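Local coordinates for PUA domain-containing protein (Aeropyrum pernix, PDB 2CX1) that probably binds RNA through a PUA domain and may act in translation initiation, at residues E14-S19 / L45-A50. Sequence-based numbering, arbitrary orientation.
Sequences EARALS and LRLVKA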
loop_
_atom_site.group_PDB
_atom_site.type_symbol
_atom_site.label_atom_id
_atom_site.label_comp_id
_atom_site.label_asym_id
_atom_site.label_seq_id
_atom_site.Cartn_x
_atom_site.Cartn_y
_atom_site.Cartn_z
ATOM N N GLU A 14 19.605 -8.425 -3.272
ATOM C CA GLU A 14 19.721 -9.533 -4.220
ATOM C C GLU A 14 18.488 -9.365 -5.082
ATOM O O GLU A 14 17.378 -9.372 -4.545
ATOM C CB GLU A 14 19.695 -10.887 -3.506
ATOM C CG GLU A 14 21.026 -11.160 -2.817
ATOM C CD GLU A 14 21.014 -12.372 -1.883
ATOM O OE1 GLU A 14 20.266 -12.378 -0.865
ATOM O OE2 GLU A 14 21.775 -13.321 -2.172
ATOM N N ALA A 15 18.656 -9.256 -6.406
ATOM C CA ALA A 15 17.511 -9.043 -7.291
ATOM C C ALA A 15 17.533 -10.053 -8.451
ATOM O O ALA A 15 18.603 -10.484 -8.849
ATOM C CB ALA A 15 17.566 -7.606 -7.855
ATOM N N ARG A 16 16.367 -10.423 -8.951
ATOM C CA ARG A 16 16.255 -11.338 -10.075
ATOM C C ARG A 16 14.929 -11.087 -10.777
ATOM O O ARG A 16 13.987 -10.537 -10.190
ATOM C CB ARG A 16 16.267 -12.785 -9.599
ATOM C CG ARG A 16 15.132 -13.170 -8.701
ATOM C CD ARG A 16 15.156 -14.652 -8.478
ATOM N NE ARG A 16 14.113 -15.184 -7.622
ATOM C CZ ARG A 16 12.870 -15.445 -7.999
ATOM N NH1 ARG A 16 12.467 -15.215 -9.245
ATOM N NH2 ARG A 16 12.020 -15.963 -7.125
ATOM N N ALA A 17 14.832 -11.513 -12.037
ATOM C CA ALA A 17 13.565 -11.380 -12.756
ATOM C C ALA A 17 12.605 -12.430 -12.210
ATOM O O ALA A 17 13.030 -13.478 -11.734
ATOM C CB ALA A 17 13.775 -11.677 -14.230
ATOM N N LEU A 18 11.303 -12.139 -12.255
ATOM C CA LEU A 18 10.337 -13.147 -11.895
ATOM C C LEU A 18 10.294 -14.119 -13.062
ATOM O O LEU A 18 10.516 -13.725 -14.202
ATOM C CB LEU A 18 8.913 -12.581 -11.799
ATOM C CG LEU A 18 8.545 -11.637 -10.657
ATOM C CD1 LEU A 18 7.004 -11.522 -10.557
ATOM C CD2 LEU A 18 9.118 -12.174 -9.406
ATOM N N SER A 19 9.974 -15.370 -12.791
ATOM C CA SER A 19 9.866 -16.371 -13.854
ATOM C C SER A 19 8.511 -16.151 -14.548
ATOM O O SER A 19 7.657 -15.379 -14.045
ATOM C CB SER A 19 9.926 -17.775 -13.241
ATOM O OG SER A 19 8.735 -18.117 -12.526
ATOM N N LEU A 45 9.125 -7.057 -14.457
ATOM C CA LEU A 45 8.901 -7.389 -13.045
ATOM C C LEU A 45 10.093 -8.116 -12.421
ATOM O O LEU A 45 10.575 -9.142 -12.957
ATOM C CB LEU A 45 7.652 -8.251 -12.895
ATOM C CG LEU A 45 6.271 -7.649 -12.592
ATOM C CD1 LEU A 45 6.046 -6.361 -13.300
ATOM C CD2 LEU A 45 5.248 -8.700 -12.974
ATOM N N ARG A 46 10.550 -7.609 -11.270
ATOM C CA ARG A 46 11.680 -8.220 -10.584
ATOM C C ARG A 46 11.406 -8.315 -9.089
ATOM O O ARG A 46 10.619 -7.531 -8.554
ATOM C CB ARG A 46 12.937 -7.378 -10.800
ATOM C CG ARG A 46 13.340 -7.260 -12.278
ATOM C CD ARG A 46 14.494 -6.267 -12.459
ATOM N NE ARG A 46 15.703 -6.697 -11.776
ATOM C CZ ARG A 46 16.516 -7.645 -12.240
ATOM N NH1 ARG A 46 16.245 -8.250 -13.405
ATOM N NH2 ARG A 46 17.579 -8.023 -11.527
ATOM N N LEU A 47 12.029 -9.310 -8.461
ATOM C CA LEU A 47 11.935 -9.544 -7.015
ATOM C C LEU A 47 13.251 -9.036 -6.410
ATOM O O LEU A 47 14.388 -9.419 -6.811
ATOM C CB LEU A 47 11.784 -11.030 -6.713
ATOM C CG LEU A 47 11.573 -11.497 -5.267
ATOM C CD1 LEU A 47 10.243 -10.938 -4.733
ATOM C CD2 LEU A 47 11.534 -13.011 -5.265
ATOM N N VAL A 48 13.111 -8.125 -5.459
ATOM C CA VAL A 48 14.292 -7.582 -4.806
ATOM C C VAL A 48 14.228 -7.987 -3.335
ATOM O O VAL A 48 13.227 -7.689 -2.676
ATOM C CB VAL A 48 14.293 -6.040 -4.892
ATOM C CG1 VAL A 48 15.483 -5.504 -4.212
ATOM C CG2 VAL A 48 14.219 -5.570 -6.389
ATOM N N LYS A 49 15.258 -8.682 -2.845
ATOM C CA LYS A 49 15.363 -9.072 -1.420
ATOM C C LYS A 49 16.413 -8.141 -0.800
ATOM O O LYS A 49 17.504 -7.948 -1.355
ATOM C CB LYS A 49 15.794 -10.532 -1.290
ATOM C CG LYS A 49 14.788 -11.470 -1.949
ATOM C CD LYS A 49 15.026 -12.984 -1.706
ATOM C CE LYS A 49 16.296 -13.491 -2.356
ATOM N NZ LYS A 49 16.508 -14.974 -2.104
ATOM N N ALA A 50 16.087 -7.497 0.312
ATOM C CA ALA A 50 17.029 -6.568 0.946
ATOM C C ALA A 50 17.231 -7.092 2.356
ATOM O O ALA A 50 16.255 -7.268 3.093
ATOM C CB ALA A 50 16.424 -5.170 1.045
HETATM O O HOH W 1 15.618 -11.783 -5.263
#
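R46 bends at chi3 (63°), which folds its guanidinium back across the neighbouring strand, one face over R16 CA and A17 N; NH2 ends 3.7 Å from A15 CB, a neighbour small enough to leave room for it. With R46 cut back to alanine, the R16–A17 backbone is likely to lose its cover on the A15 side of the sheet. On the other face, R16 CG sits between its backbone N and carbonyl carbon (chi1 62°), and the extended chain runs alongside L47, whose CD2 lies under the guanidinium 3.5 Å from R16 NH2. An arginine suits this exposed face: the flat group rests on leucine while NH1 reaches A17 O and forms a salt bridge with E22 of helix 20-30. L18, branched and apolar, sets CD1 4.1 Å from L45 CB and CD2 against L47 CB. E14 with K49 and R16 with L47 are hydrogen-bonded antiparallel pairs, each making two N-H...O bonds, K49 N to E14 O almost straight (177°); L18 N to L45 O adds a longer one of 3.2 Å. A water donates to both E14 O and L47 O. Strands 9-17 and 45-51, connected through helix 20-30, are thus neighbours in the six-stranded antiparallel sheet of the pre-PUA domain.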